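PDB 2YJ6: copper-transporting ATPase from Sulfolobus solfataricus, which probably couples ATP hydrolysis to the transport of copper ions across the cell membrane, this chain being its cytoplasmic catalytic part with the phosphorylation and nucleotide-binding domains. Local coordinates for residues 41-46 with 133-138; 200-205 with 219-224; 86-91 with 101-106. The protein carries 1 engineered substitution. All blocks are in the same frame, centred on the assembly; numbering follows the deposited sequence.

Contact 1. Residues 41-46 with 133-138; sequences YGTPIV and ISDVPR. With A99 (5'-O-[(S)-hydroxy{[(R)-hydroxy({(S)-hydroxy[(1S)-1-(2-nitrophenyl)ethoxy]phosphoryl}oxy)phosphoryl]oxy}phosphoryl]adenosine), chain C.
The carboxylate of D135 reaches into the bend at G42 and T43. With CG anti to the backbone N (chi1 -154°), its OD1 takes two N-H groups: T43 N at 3.0 Å, steeply from above the carboxylate plane, and its neighbour V136 N at 2.8 Å, on the anti side. OD2 accepts from the hydroxyl of T40 and lies 3.4 Å from C1' of the nitrophenyl ring of A99, whose C6' is 3.2 Å from G42 O. Both carboxylate oxygens thus accept hydrogen bonds, beside the caged ATP analogue. The Y41 ring turns an edge to V136 O, while Y41 N donates to that same oxygen at 3.0 Å. Y41 CA sits over one face of the R138 guanidinium, toward its rim. I45 and S134 form an antiparallel hydrogen-bonded pair. I45 CD1 reaches back to V136 CG2 at 4.2 Å, the two side chains crossing at about a right angle. P44 CB packs on I133 CG2 (3.9 Å). These two segments belong to the hinge between the phosphorylation and nucleotide-binding domains of P-type ATPases. P44, V46 and I133 lean on helix 69-80, strand 45-50 leads into the antiparallel sheet and strand 126-134 returns from it, and R138 bonds back to L39.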
loop_
_atom_site.group_PDB
_atom_site.type_symbol
_atom_site.label_atom_id
_atom_site.label_comp_id
_atom_site.label_asym_id
_atom_site.label_seq_id
_atom_site.Cartn_x
_atom_site.Cartn_y
_atom_site.Cartn_z
ATOM N N TYR A 41 7.359 -0.136 0.112
ATOM C CA TYR A 41 7.495 1.321 0.165
ATOM C C TYR A 41 6.199 2.003 -0.235
ATOM O O TYR A 41 6.007 3.188 0.047
ATOM C CB TYR A 41 8.597 1.821 -0.761
ATOM C CG TYR A 41 9.979 1.468 -0.315
ATOM C CD1 TYR A 41 10.677 2.291 0.556
ATOM C CD2 TYR A 41 10.596 0.308 -0.772
ATOM C CE1 TYR A 41 11.958 1.968 0.970
ATOM C CE2 TYR A 41 11.871 -0.024 -0.369
ATOM C CZ TYR A 41 12.552 0.807 0.501
ATOM O OH TYR A 41 13.827 0.471 0.901
ATOM N N GLY A 42 5.314 1.256 -0.894
ATOM C CA GLY A 42 4.087 1.824 -1.424
ATOM C C GLY A 42 4.349 2.711 -2.631
ATOM O O GLY A 42 3.627 3.678 -2.860
ATOM N N THR A 43 5.384 2.376 -3.402
ATOM C CA THR A 43 5.758 3.142 -4.594
ATOM C C THR A 43 5.687 2.303 -5.878
ATOM O O THR A 43 6.518 1.423 -6.101
ATOM C CB THR A 43 7.191 3.688 -4.480
ATOM O OG1 THR A 43 8.113 2.594 -4.401
ATOM C CG2 THR A 43 7.341 4.563 -3.253
ATOM N N PRO A 44 4.695 2.580 -6.732
ATOM C CA PRO A 44 4.530 1.818 -7.981
ATOM C C PRO A 44 5.631 2.041 -9.043
ATOM O O PRO A 44 6.152 3.141 -9.199
ATOM C CB PRO A 44 3.163 2.284 -8.497
ATOM C CG PRO A 44 2.940 3.610 -7.848
ATOM C CD PRO A 44 3.577 3.505 -6.491
ATOM N N ILE A 45 5.982 0.980 -9.758
ATOM C CA ILE A 45 6.971 1.050 -10.837
ATOM C C ILE A 45 6.513 0.223 -12.036
ATOM O O ILE A 45 5.950 -0.870 -11.864
ATOM C CB ILE A 45 8.361 0.508 -10.401
ATOM C CG1 ILE A 45 8.259 -0.949 -9.980
ATOM C CG2 ILE A 45 8.967 1.342 -9.279
ATOM C CD1 ILE A 45 9.593 -1.574 -9.672
ATOM N N VAL A 46 6.753 0.734 -13.244
ATOM C CA VAL A 46 6.476 -0.043 -14.460
ATOM C C VAL A 46 7.431 -1.247 -14.602
ATOM O O VAL A 46 8.644 -1.090 -14.585
ATOM C CB VAL A 46 6.546 0.831 -15.746
ATOM C CG1 VAL A 46 6.418 -0.059 -17.021
ATOM C CG2 VAL A 46 5.483 1.936 -15.711
ATOM N N ILE A 133 2.453 -3.083 -13.706
ATOM C CA ILE A 133 2.919 -2.168 -12.671
ATOM C C ILE A 133 3.075 -2.888 -11.335
ATOM O O ILE A 133 2.214 -3.691 -10.967
ATOM C CB ILE A 133 1.916 -1.013 -12.527
ATOM C CG1 ILE A 133 1.994 -0.130 -13.770
ATOM C CG2 ILE A 133 2.188 -0.212 -11.272
ATOM C CD1 ILE A 133 1.007 0.990 -13.785
ATOM N N SER A 134 4.172 -2.606 -10.628
ATOM C CA SER A 134 4.465 -3.246 -9.336
ATOM C C SER A 134 4.935 -2.279 -8.241
ATOM O O SER A 134 5.290 -1.135 -8.516
ATOM C CB SER A 134 5.519 -4.341 -9.495
ATOM O OG SER A 134 5.060 -5.364 -10.359
ATOM N N ASP A 135 4.927 -2.778 -7.003
ATOM C CA ASP A 135 5.402 -2.068 -5.814
ATOM C C ASP A 135 6.802 -2.613 -5.553
ATOM O O ASP A 135 7.218 -3.559 -6.224
ATOM C CB ASP A 135 4.482 -2.408 -4.625
ATOM C CG ASP A 135 4.456 -1.327 -3.539
ATOM O OD1 ASP A 135 5.465 -0.616 -3.338
ATOM O OD2 ASP A 135 3.400 -1.203 -2.876
ATOM N N VAL A 136 7.514 -2.032 -4.581
ATOM C CA VAL A 136 8.824 -2.522 -4.137
ATOM C C VAL A 136 8.798 -2.950 -2.660
ATOM O O VAL A 136 8.458 -2.150 -1.794
ATOM C CB VAL A 136 9.889 -1.413 -4.252
ATOM C CG1 VAL A 136 11.296 -1.967 -3.991
ATOM C CG2 VAL A 136 9.808 -0.735 -5.599
ATOM N N PRO A 137 9.184 -4.202 -2.365
ATOM C CA PRO A 137 9.282 -4.671 -0.971
ATOM C C PRO A 137 10.429 -4.014 -0.188
ATOM O O PRO A 137 11.519 -3.817 -0.724
ATOM C CB PRO A 137 9.528 -6.175 -1.121
ATOM C CG PRO A 137 10.187 -6.315 -2.460
ATOM C CD PRO A 137 9.558 -5.250 -3.331
ATOM N N ARG A 138 10.167 -3.684 1.076
ATOM C CA ARG A 138 11.136 -2.998 1.927
ATOM C C ARG A 138 12.391 -3.828 2.124
ATOM O O ARG A 138 12.324 -5.052 2.183
ATOM C CB ARG A 138 10.518 -2.638 3.282
ATOM C CG ARG A 138 9.468 -1.541 3.198
ATOM C CD ARG A 138 9.003 -1.069 4.575
ATOM N NE ARG A 138 8.072 0.050 4.453
ATOM C CZ ARG A 138 8.435 1.327 4.507
ATOM N NH1 ARG A 138 9.705 1.647 4.709
ATOM N NH2 ARG A 138 7.531 2.289 4.366
HETATM C "C'" A99 C . -1.585 1.916 -6.897
HETATM N N1 A99 C . -4.300 6.112 -14.997
HETATM C C2 A99 C . -4.522 4.822 -15.315
HETATM N N3 A99 C . -5.268 4.002 -14.564
HETATM C C4 A99 C . -5.857 4.452 -13.422
HETATM C C5 A99 C . -5.655 5.851 -13.010
HETATM C C6 A99 C . -4.812 6.697 -13.886
HETATM N N6 A99 C . -4.568 8.004 -13.601
HETATM N N7 A99 C . -6.332 6.018 -11.859
HETATM C C8 A99 C . -6.914 4.832 -11.558
HETATM N N9 A99 C . -6.625 3.899 -12.482
HETATM P PA A99 C . -8.130 3.571 -7.339
HETATM P PB A99 C . -5.726 2.950 -6.057
HETATM P PG A99 C . -3.915 0.769 -6.113
HETATM O "O'L" A99 C . -0.521 -0.561 -7.661
HETATM O "O'M" A99 C . 1.555 -0.874 -7.385
HETATM C "C1'" A99 C . 1.560 0.581 -5.110
HETATM O O1A A99 C . -8.631 2.348 -6.605
HETATM C C1B A99 C . -7.108 2.502 -12.478
HETATM O O1B A99 C . -4.874 4.068 -5.493
HETATM O O1G A99 C . -3.689 1.177 -4.673
HETATM C "C2'" A99 C . 0.545 0.651 -6.051
HETATM N "N2'" A99 C . 0.519 -0.300 -7.076
HETATM O "O2'" A99 C . -6.036 0.364 -12.374
HETATM O O2A A99 C . -8.627 4.945 -6.970
HETATM C C2B A99 C . -6.134 1.631 -11.712
HETATM O O2B A99 C . -6.664 2.173 -5.156
HETATM O O2G A99 C . -2.500 0.801 -6.908
HETATM C "C3'" A99 C . -0.466 1.735 -5.936
HETATM O "O3'" A99 C . -6.418 0.200 -9.778
HETATM O O3A A99 C . -6.532 3.589 -7.287
HETATM C C3B A99 C . -6.750 1.478 -10.339
HETATM O O3B A99 C . -4.775 1.914 -6.858
HETATM O O3G A99 C . -4.577 -0.565 -6.393
HETATM C "C4'" A99 C . -0.344 2.646 -4.895
HETATM O "O4'" A99 C . -8.361 2.446 -11.779
HETATM C C4B A99 C . -8.242 1.628 -10.609
HETATM C "C5'" A99 C . 0.685 2.527 -3.971
HETATM O "O5'" A99 C . -8.320 3.364 -8.925
HETATM C C5B A99 C . -9.013 2.223 -9.434
HETATM C "C6'" A99 C . 1.624 1.510 -4.082
HETATM C "CM'" A99 C . -2.267 3.249 -6.596
#

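Contact 2. Residues 200-205 with 219-224; sequences KVLMIG and VSVAMG
Strands 201-205 and 219-223 run parallel, 13° apart with axes 4.8 Å from each other, joined by a ladder in which V201 O, M203 N, M203 O and G205 N bond in turn to V219 N, V219 O, V221 N and V221 O, closed by a weak bond from M223 N to G205 O. L202, I204, V219 and V221 share one face of the sheet. The branched end of L202 leans over V219, CD1 to CG1 3.6 Å, the side chains oblique to each other, and its second methyl, CD2, meets V221 CG2 at 4.1 Å. V221 thus touches two residues of the neighbouring strand: I204 also lies beside it, pointing the same way, with I204 CG1 3.8 Å from V221 CB. At the end of the ladder M223, its CG anti to the carbonyl carbon (chi1 -52°), brings CG to 3.5 Å from G205 O; the chain then bends at chi2 and chi3. M203 and S220 point to the other face; M203 extends fully to SD before its chain bends, and its tip leads away from the neighbouring strand. The pair belongs to a beta-alpha-beta unit in the Rossmann-like HAD core of the phosphorylation domain. The connecting helix 211-216 covers M203 and S220 through L214, and the loop before it carries N209, which binds ATP in another structure of this protein. Strand 30-34 pairs with 201-205 on its far edge, strand 236-238 adjoins 219-223, and helix 21-26 packs on V219.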
loop_
_atom_site.group_PDB
_atom_site.type_symbol
_atom_site.label_atom_id
_atom_site.label_comp_id
_atom_site.label_asym_id
_atom_site.label_seq_id
_atom_site.Cartn_x
_atom_site.Cartn_y
_atom_site.Cartn_z
ATOM N N LYS A 200 -6.776 -10.693 20.511
ATOM C CA LYS A 200 -6.452 -9.296 20.781
ATOM C C LYS A 200 -5.535 -8.779 19.670
ATOM O O LYS A 200 -4.432 -9.291 19.469
ATOM C CB LYS A 200 -5.794 -9.146 22.150
ATOM C CG LYS A 200 -6.775 -9.231 23.314
ATOM C CD LYS A 200 -7.961 -8.324 23.059
ATOM C CE LYS A 200 -8.625 -7.897 24.352
ATOM N NZ LYS A 200 -9.699 -6.887 24.087
ATOM N N VAL A 201 -5.994 -7.766 18.943
ATOM C CA VAL A 201 -5.389 -7.457 17.649
ATOM C C VAL A 201 -4.587 -6.156 17.595
ATOM O O VAL A 201 -5.114 -5.072 17.841
ATOM C CB VAL A 201 -6.461 -7.465 16.532
ATOM C CG1 VAL A 201 -5.861 -7.048 15.197
ATOM C CG2 VAL A 201 -7.091 -8.840 16.427
ATOM N N LEU A 202 -3.305 -6.279 17.263
ATOM C CA LEU A 202 -2.501 -5.126 16.887
ATOM C C LEU A 202 -2.354 -5.028 15.348
ATOM O O LEU A 202 -1.966 -6.000 14.677
ATOM C CB LEU A 202 -1.142 -5.163 17.574
ATOM C CG LEU A 202 -0.320 -3.893 17.331
ATOM C CD1 LEU A 202 0.615 -3.603 18.489
ATOM C CD2 LEU A 202 0.438 -3.969 16.000
ATOM N N MET A 203 -2.688 -3.863 14.799
ATOM C CA MET A 203 -2.694 -3.669 13.347
ATOM C C MET A 203 -1.850 -2.472 12.922
ATOM O O MET A 203 -1.915 -1.418 13.545
ATOM C CB MET A 203 -4.119 -3.511 12.791
ATOM C CG MET A 203 -4.130 -3.153 11.291
ATOM S SD MET A 203 -5.727 -2.952 10.470
ATOM C CE MET A 203 -6.076 -4.644 10.049
ATOM N N ILE A 204 -1.055 -2.670 11.871
ATOM C CA ILE A 204 -0.220 -1.628 11.272
ATOM C C ILE A 204 -0.711 -1.315 9.845
ATOM O O ILE A 204 -0.842 -2.224 9.033
ATOM C CB ILE A 204 1.253 -2.086 11.205
ATOM C CG1 ILE A 204 1.736 -2.550 12.582
ATOM C CG2 ILE A 204 2.147 -0.970 10.679
ATOM C CD1 ILE A 204 2.590 -3.788 12.554
ATOM N N GLY A 205 -0.983 -0.044 9.549
ATOM C CA GLY A 205 -1.435 0.365 8.219
ATOM C C GLY A 205 -0.872 1.725 7.843
ATOM O O GLY A 205 0.097 2.160 8.444
ATOM N N VAL A 219 -4.962 -2.256 19.308
ATOM C CA VAL A 219 -3.858 -1.308 19.270
ATOM C C VAL A 219 -3.525 -0.988 17.809
ATOM O O VAL A 219 -3.173 -1.880 17.044
ATOM C CB VAL A 219 -2.578 -1.852 19.950
ATOM C CG1 VAL A 219 -1.389 -0.916 19.676
ATOM C CG2 VAL A 219 -2.786 -2.039 21.458
ATOM N N SER A 220 -3.635 0.283 17.432
ATOM C CA SER A 220 -3.359 0.686 16.070
ATOM C C SER A 220 -1.991 1.351 15.925
ATOM O O SER A 220 -1.581 2.138 16.785
ATOM C CB SER A 220 -4.476 1.599 15.550
ATOM O OG SER A 220 -4.715 2.667 16.441
ATOM N N VAL A 221 -1.301 1.018 14.831
ATOM C CA VAL A 221 -0.023 1.638 14.461
ATOM C C VAL A 221 -0.069 2.227 13.031
ATOM O O VAL A 221 -0.346 1.509 12.057
ATOM C CB VAL A 221 1.164 0.642 14.528
ATOM C CG1 VAL A 221 2.484 1.339 14.108
ATOM C CG2 VAL A 221 1.298 0.007 15.928
ATOM N N ALA A 222 0.213 3.523 12.920
ATOM C CA ALA A 222 0.251 4.215 11.625
ATOM C C ALA A 222 1.671 4.669 11.219
ATOM O O ALA A 222 2.445 5.125 12.060
ATOM C CB ALA A 222 -0.686 5.414 11.654
ATOM N N MET A 223 2.003 4.547 9.934
ATOM C CA MET A 223 3.276 5.065 9.403
ATOM C C MET A 223 3.340 6.598 9.438
ATOM O O MET A 223 2.311 7.274 9.356
ATOM C CB MET A 223 3.508 4.586 7.966
ATOM C CG MET A 223 3.388 3.083 7.787
ATOM S SD MET A 223 4.640 2.124 8.674
ATOM C CE MET A 223 6.151 2.861 8.048
ATOM N N GLY A 224 4.550 7.140 9.566
ATOM C CA GLY A 224 4.748 8.583 9.618
ATOM C C GLY A 224 4.360 9.279 8.324
ATOM O O GLY A 224 3.973 10.451 8.325
#

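Contact 3. Residues 86-91 with 101-106; sequences LEVKDF and GKISDK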
loop_
_atom_site.group_PDB
_atom_site.type_symbol
_atom_site.label_atom_id
_atom_site.label_comp_id
_atom_site.label_asym_id
_atom_site.label_seq_id
_atom_site.Cartn_x
_atom_site.Cartn_y
_atom_site.Cartn_z
ATOM N N LEU A 86 3.577 15.570 -25.287
ATOM C CA LEU A 86 2.791 16.277 -26.298
ATOM C C LEU A 86 1.607 17.001 -25.665
ATOM O O LEU A 86 1.178 16.672 -24.550
ATOM C CB LEU A 86 2.293 15.308 -27.381
ATOM C CG LEU A 86 3.285 14.456 -28.186
ATOM C CD1 LEU A 86 2.547 13.399 -29.001
ATOM C CD2 LEU A 86 4.174 15.290 -29.102
ATOM N N GLU A 87 1.083 17.991 -26.388
ATOM C CA GLU A 87 -0.001 18.839 -25.895
ATOM C C GLU A 87 -1.370 18.154 -25.961
ATOM O O GLU A 87 -1.766 17.620 -26.996
ATOM C CB GLU A 87 -0.022 20.177 -26.653
ATOM C CG GLU A 87 -1.316 20.969 -26.484
ATOM C CD GLU A 87 -1.117 22.319 -25.790
ATOM O OE1 GLU A 87 -0.035 22.540 -25.198
ATOM O OE2 GLU A 87 -2.052 23.155 -25.830
ATOM N N VAL A 88 -2.085 18.192 -24.843
ATOM C CA VAL A 88 -3.373 17.519 -24.705
ATOM C C VAL A 88 -4.545 18.508 -24.535
ATOM O O VAL A 88 -4.353 19.628 -24.058
ATOM C CB VAL A 88 -3.344 16.566 -23.484
ATOM C CG1 VAL A 88 -4.727 15.995 -23.204
ATOM C CG2 VAL A 88 -2.301 15.462 -23.696
ATOM N N LYS A 89 -5.750 18.083 -24.923
ATOM C CA LYS A 89 -6.974 18.854 -24.678
ATOM C C LYS A 89 -8.036 18.008 -23.984
ATOM O O LYS A 89 -7.831 16.823 -23.712
ATOM C CB LYS A 89 -7.552 19.402 -25.984
ATOM C CG LYS A 89 -6.505 19.904 -26.950
ATOM C CD LYS A 89 -7.143 20.607 -28.129
ATOM C CE LYS A 89 -7.250 22.102 -27.863
ATOM N NZ LYS A 89 -5.909 22.717 -27.651
ATOM N N ASP A 90 -9.172 18.632 -23.707
ATOM C CA ASP A 90 -10.315 17.969 -23.083
ATOM C C ASP A 90 -9.960 16.900 -22.052
ATOM O O ASP A 90 -10.643 15.881 -21.931
ATOM C CB ASP A 90 -11.254 17.408 -24.148
ATOM C CG ASP A 90 -11.877 18.500 -25.004
ATOM O OD1 ASP A 90 -11.964 19.655 -24.525
ATOM O OD2 ASP A 90 -12.280 18.211 -26.152
ATOM N N PHE A 91 -8.904 17.147 -21.290
ATOM C CA PHE A 91 -8.470 16.194 -20.289
ATOM C C PHE A 91 -9.598 15.862 -19.316
ATOM O O PHE A 91 -10.428 16.707 -19.014
ATOM C CB PHE A 91 -7.262 16.744 -19.526
ATOM C CG PHE A 91 -6.849 15.892 -18.364
ATOM C CD1 PHE A 91 -6.115 14.735 -18.566
ATOM C CD2 PHE A 91 -7.204 16.245 -17.070
ATOM C CE1 PHE A 91 -5.743 13.949 -17.496
ATOM C CE2 PHE A 91 -6.834 15.465 -15.995
ATOM C CZ PHE A 91 -6.103 14.312 -16.207
ATOM N N GLY A 101 -8.127 12.098 -22.660
ATOM C CA GLY A 101 -7.766 13.324 -23.342
ATOM C C GLY A 101 -7.742 13.162 -24.857
ATOM O O GLY A 101 -7.963 12.073 -25.374
ATOM N N LYS A 102 -7.447 14.244 -25.573
ATOM C CA LYS A 102 -7.484 14.232 -27.035
ATOM C C LYS A 102 -6.189 14.765 -27.632
ATOM O O LYS A 102 -5.625 15.729 -27.126
ATOM C CB LYS A 102 -8.674 15.053 -27.545
ATOM C CG LYS A 102 -8.699 15.267 -29.060
ATOM C CD LYS A 102 -9.868 16.162 -29.487
ATOM C CE LYS A 102 -11.229 15.499 -29.273
ATOM N NZ LYS A 102 -11.514 15.166 -27.843
ATOM N N ILE A 103 -5.727 14.126 -28.706
ATOM C CA ILE A 103 -4.471 14.480 -29.371
ATOM C C ILE A 103 -4.544 14.183 -30.862
ATOM O O ILE A 103 -4.887 13.076 -31.260
ATOM C CB ILE A 103 -3.265 13.671 -28.819
ATOM C CG1 ILE A 103 -3.231 13.697 -27.285
ATOM C CG2 ILE A 103 -1.961 14.176 -29.439
ATOM C CD1 ILE A 103 -2.002 13.042 -26.688
ATOM N N SER A 104 -4.204 15.168 -31.683
ATOM C CA SER A 104 -4.236 14.999 -33.134
ATOM C C SER A 104 -5.555 14.387 -33.599
ATOM O O SER A 104 -5.565 13.524 -34.475
ATOM C CB SER A 104 -3.064 14.127 -33.603
ATOM O OG SER A 104 -1.812 14.753 -33.359
ATOM N N ASP A 105 -6.655 14.825 -32.994
ATOM C CA ASP A 105 -7.992 14.332 -33.337
ATOM C C ASP A 105 -8.327 12.945 -32.758
ATOM O O ASP A 105 -9.470 12.495 -32.854
ATOM C CB ASP A 105 -8.209 14.353 -34.861
ATOM C CG ASP A 105 -8.415 15.768 -35.409
ATOM O OD1 ASP A 105 -9.175 16.542 -34.784
ATOM O OD2 ASP A 105 -7.817 16.105 -36.459
ATOM N N LYS A 106 -7.343 12.279 -32.153
ATOM C CA LYS A 106 -7.543 10.935 -31.614
ATOM C C LYS A 106 -7.943 10.996 -30.156
ATOM O O LYS A 106 -7.437 11.820 -29.408
ATOM C CB LYS A 106 -6.262 10.099 -31.742
ATOM C CG LYS A 106 -5.803 9.861 -33.171
ATOM C CD LYS A 106 -4.349 9.431 -33.230
ATOM C CE LYS A 106 -4.059 8.729 -34.553
ATOM N NZ LYS A 106 -2.655 8.247 -34.688
#
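The flat groups that meet between 86-91 and 101-106 are the peptides of K89 and K102, which bond reciprocally as an antiparallel hydrogen-bonded pair. K89 N approaches K102 O in the carbonyl plane, at 3.2 Å; the return bond, from K102 N to K89 O, has the same 3.2 Å length, but its donor stands above the carbonyl plane, 44° out of it. This is a beta hairpin, strands 89-92 and 98-103, at the outer margin of the antiparallel sheet of the nucleotide-binding domain. The chain turns a corner at D90, whose backbone is in the left-handed region. Beyond that corner F91 directs its ring away from G101 and against V62, L65 and S66, although the two backbones still run close together.

K89 and K102 share a face of the sheet. D90, at the corner, lies beside K102, the two side chains pointing the same way. K102 CG lies opposite the backbone N (chi1 172°), after which the chain bends at chi3 and chi4, bringing NZ to 3.6 Å from D90 OD2, a long salt bridge at the surface; K102 also touches a crystal neighbour. V88 and I103 make the apolar part of the contact. V88 divides its two methyls: CG1 rests over the backbone at G101, 4.0 Å from its CA, and CG2 meets I103 CD1 at 3.9 Å, the side chains being oblique to one another. Helix 53-63 lies against these two residues, with S61 and V62 against V88, and Y58 against I103.

After I103 the chain reverses through a type I' turn into strand 106-112, S104 and D105 both having positive phi. The turn is closed by two backbone bonds, I103 N to K106 O at 3.0 Å and K106 N to I103 O at 2.7 Å.

Contacts 1 and 3 lie on one antiparallel sheet, contact 1 at the hinge end and contact 3 at the far margin, their centres 29 Å apart; along the chain contact 3 is nested within the loop that contact 1 closes. Contact 2 belongs to the other, mixed sheet and sits across the chain's centre from contact 3, 44 Å between centres. It does touch contact 1: R138 NH2 packs on M223 CE at 4.0 Å. The nitrophenyl end of A99 lies against contact 1, and its adenine end reaches toward contact 3; the nearest atoms of the ligand are about 12 Å from the M223 side chain and about 7 Å from that of F91.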